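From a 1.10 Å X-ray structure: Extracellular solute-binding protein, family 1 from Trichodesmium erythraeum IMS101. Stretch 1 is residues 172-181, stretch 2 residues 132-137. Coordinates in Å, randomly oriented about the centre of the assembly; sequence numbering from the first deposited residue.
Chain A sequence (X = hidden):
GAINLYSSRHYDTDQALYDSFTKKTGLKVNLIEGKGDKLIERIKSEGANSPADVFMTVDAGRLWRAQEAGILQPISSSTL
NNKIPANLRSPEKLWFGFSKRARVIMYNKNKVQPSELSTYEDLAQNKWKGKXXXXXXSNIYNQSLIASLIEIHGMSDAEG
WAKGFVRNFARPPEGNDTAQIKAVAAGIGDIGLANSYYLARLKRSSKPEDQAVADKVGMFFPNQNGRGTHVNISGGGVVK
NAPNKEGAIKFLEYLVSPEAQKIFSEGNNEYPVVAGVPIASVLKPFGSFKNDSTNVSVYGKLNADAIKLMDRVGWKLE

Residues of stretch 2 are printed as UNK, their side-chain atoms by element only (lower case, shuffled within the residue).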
# COMPACT_ATOMS: atom_id res chain seq x y z
N PRO A 172 14.20 11.58 15.34
CA PRO A 172 14.10 10.12 15.24
C PRO A 172 12.70 9.74 14.78
O PRO A 172 11.71 10.38 15.14
CB PRO A 172 14.35 9.67 16.69
CG PRO A 172 15.12 10.78 17.30
CD PRO A 172 14.57 12.03 16.69
N PRO A 173 12.59 8.70 13.95
CA PRO A 173 11.26 8.24 13.51
C PRO A 173 10.28 8.13 14.68
O PRO A 173 10.57 7.46 15.67
CB PRO A 173 11.58 6.89 12.90
CG PRO A 173 12.94 7.09 12.29
CD PRO A 173 13.68 7.96 13.29
N GLU A 174 9.13 8.76 14.52
CA GLU A 174 8.13 8.86 15.59
C GLU A 174 6.77 8.97 14.94
O GLU A 174 6.55 9.88 14.13
CB GLU A 174 8.42 10.11 16.47
CG GLU A 174 7.35 10.46 17.51
CD GLU A 174 7.60 11.76 18.27
OE1 GLU A 174 8.62 12.47 18.03
OE2 GLU A 174 6.76 12.07 19.13
N GLY A 175 5.84 8.10 15.34
CA GLY A 175 4.46 8.20 14.86
C GLY A 175 4.21 7.50 13.53
O GLY A 175 5.13 6.91 12.95
N ASN A 176 2.96 7.57 13.07
CA ASN A 176 2.52 6.91 11.85
C ASN A 176 2.63 7.84 10.64
O ASN A 176 3.28 8.90 10.72
CB ASN A 176 1.12 6.33 12.08
CG ASN A 176 0.08 7.39 12.35
OD1 ASN A 176 0.29 8.57 12.11
ND2 ASN A 176 -1.06 6.96 12.90
N ASP A 177 2.08 7.45 9.49
CA ASP A 177 2.24 8.27 8.30
C ASP A 177 1.56 9.64 8.47
O ASP A 177 2.09 10.66 8.07
CB ASP A 177 1.67 7.60 7.03
CG ASP A 177 2.66 6.74 6.25
OD1 ASP A 177 3.77 6.41 6.78
OD2 ASP A 177 2.33 6.39 5.10
N THR A 178 0.37 9.62 9.07
CA THR A 178 -0.36 10.87 9.32
C THR A 178 0.45 11.82 10.21
O THR A 178 0.46 13.04 10.00
CB THR A 178 -1.73 10.54 9.93
OG1 THR A 178 -2.46 9.75 8.98
CG2 THR A 178 -2.49 11.78 10.34
N ALA A 179 1.15 11.25 11.18
CA ALA A 179 2.01 12.06 12.05
C ALA A 179 3.12 12.73 11.25
O ALA A 179 3.51 13.85 11.58
CB ALA A 179 2.58 11.22 13.18
N GLN A 180 3.62 12.07 10.20
CA GLN A 180 4.66 12.71 9.38
C GLN A 180 4.08 13.89 8.62
O GLN A 180 4.71 14.94 8.51
CB GLN A 180 5.33 11.71 8.43
CG GLN A 180 5.75 10.40 9.06
CD GLN A 180 6.49 10.51 10.35
OE1 GLN A 180 7.44 11.29 10.48
NE2 GLN A 180 6.05 9.73 11.34
N ILE A 181 2.87 13.72 8.08
CA ILE A 181 2.21 14.81 7.37
C ILE A 181 2.01 16.01 8.32
O ILE A 181 2.27 17.17 7.93
CB ILE A 181 0.88 14.34 6.76
CG1 ILE A 181 1.13 13.24 5.70
CG2 ILE A 181 0.11 15.51 6.16
CD1 ILE A 181 -0.12 12.56 5.20
N UNK A 132 14.02 15.97 6.87
CA UNK A 132 13.15 14.84 6.47
C UNK A 132 12.50 14.22 7.69
O UNK A 132 13.17 13.93 8.69
c UNK A 132 13.03 12.61 5.31
c UNK A 132 13.94 13.77 5.71
c UNK A 132 14.60 14.39 4.50
c UNK A 132 15.29 13.44 3.55
N UNK A 133 11.19 13.96 7.62
CA UNK A 133 10.50 13.14 8.62
C UNK A 133 9.94 11.87 7.95
O UNK A 133 9.36 11.91 6.86
c UNK A 133 9.41 13.93 9.38
c UNK A 133 10.04 14.97 10.32
c UNK A 133 8.40 14.56 8.47
N UNK A 134 10.09 10.75 8.65
CA UNK A 134 9.58 9.47 8.18
C UNK A 134 9.42 8.57 9.41
O UNK A 134 10.14 8.70 10.40
c UNK A 134 10.56 7.17 5.17
c UNK A 134 11.85 8.44 7.69
c UNK A 134 9.84 7.62 6.42
c UNK A 134 10.50 8.84 7.10
N UNK A 135 8.47 7.64 9.33
CA UNK A 135 8.22 6.71 10.43
C UNK A 135 9.27 5.61 10.49
O UNK A 135 10.19 5.53 9.65
c UNK A 135 3.24 3.81 10.02
n UNK A 135 2.69 3.19 11.05
c UNK A 135 6.64 5.11 9.21
c UNK A 135 6.81 6.13 10.30
c UNK A 135 5.20 4.80 8.96
n UNK A 135 4.54 4.13 10.05
n UNK A 135 2.49 4.15 8.97
N UNK A 136 9.13 4.75 11.49
CA UNK A 136 10.13 3.74 11.81
C UNK A 136 10.32 2.68 10.73
O UNK A 136 9.50 2.50 9.83
c UNK A 136 9.79 3.05 13.10
o UNK A 136 8.89 2.01 12.88
N UNK A 137 11.41 1.94 10.88
CA UNK A 137 11.73 0.85 9.99
C UNK A 137 10.91 -0.40 10.22
O UNK A 137 10.98 -1.32 9.41
c UNK A 137 13.22 0.51 10.08
o UNK A 137 13.46 0.06 11.40
O HOH W 1 6.34 7.73 7.13
O HOH W 2 7.32 5.44 13.70

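Position 132 carries four side-chain carbons, forked at the first, with one arm two carbons long. The fork at CB excludes leucine, and no heteroatom is present: Ile-132. It makes no contact with stretch 1.

Position 133 has three carbons, one bonded to CA and carrying the other two. That is a valine, Val-133. Its CA-to-CB bond points toward stretch 1, and its CB lies 3.5 Å from Gln-180 OE1.

Position 134 again has four carbons, forked at the first and extended on one arm, hence Ile-134. The CA-to-CB bond of Ile-134 points away from stretch 1, and the side chain comes no nearer than Ile-134 CG2 to Pro-173 CG, 4.9 Å, so its backbone makes the contact. Ile-134 O accepts a CA-H...O contact from Pro-173 CA (3.3 Å, 129° at the hydrogen). Ile-134 N is also 3.3 Å from Gln-180 OE1, but the angle is too poor for a hydrogen bond.

Position 135 shows three carbons in a chain, a nitrogen, then a carbon bearing two more nitrogens. This planar terminus is a guanidinium, and the residue is Arg-135. Its CB is 3.2 Å from Gly-175 O. Although the CA-to-CB bond points away overall, the chain (chi1 74°, p) runs on to Asp-177, where Arg-135 NH1 and Asp-177 OD1 form a salt bridge at 3.4 Å. The associated hydrogen bond is nearly straight (162°) but weak at that length. Asp-177 N and Asn-176 CA lie over one face of the guanidinium.

Position 136 has one carbon and one oxygen, with no second branch: Ser-136. Its CB sits 4.2 Å from Pro-173 CB, and its backbone N is 3.5 Å from that same Pro-173 CB.

Position 137 repeats the carbon-oxygen pattern and is Ser-137. Its side chain comes no nearer to stretch 1 than 6.9 Å, from Ser-137 CB to Pro-173 CG, and its hydroxyl is hydrogen-bonded elsewhere in the structure.

The contact buries 429 Å², counting both sides, and Arg-135 contributes the largest share. Its side chain follows the turn into the helix, where Asn-176 OD1 caps Ala-179 N at 3.0 Å. Gln-180 is held by its amide: Gln-180 NE2 donates to Glu-174 O (2.8 Å) and Asn-176 O (3.0 Å), while the side chain packs against the backbone of stretch 2, Gln-180 CD lying 3.6 Å from Arg-135 N. Water supplies links that direct bonds do not. Water 1 accepts from Arg-135 N (3.1 Å) and donates to Asp-177 OD1 (2.9 Å), joining the arginine backbone to its salt-bridge partner. Water 2 accepts from Ser-136 N at 2.9 Å, close to Gly-175 O.

Stretch 2, residues 132-137: IVIRSS
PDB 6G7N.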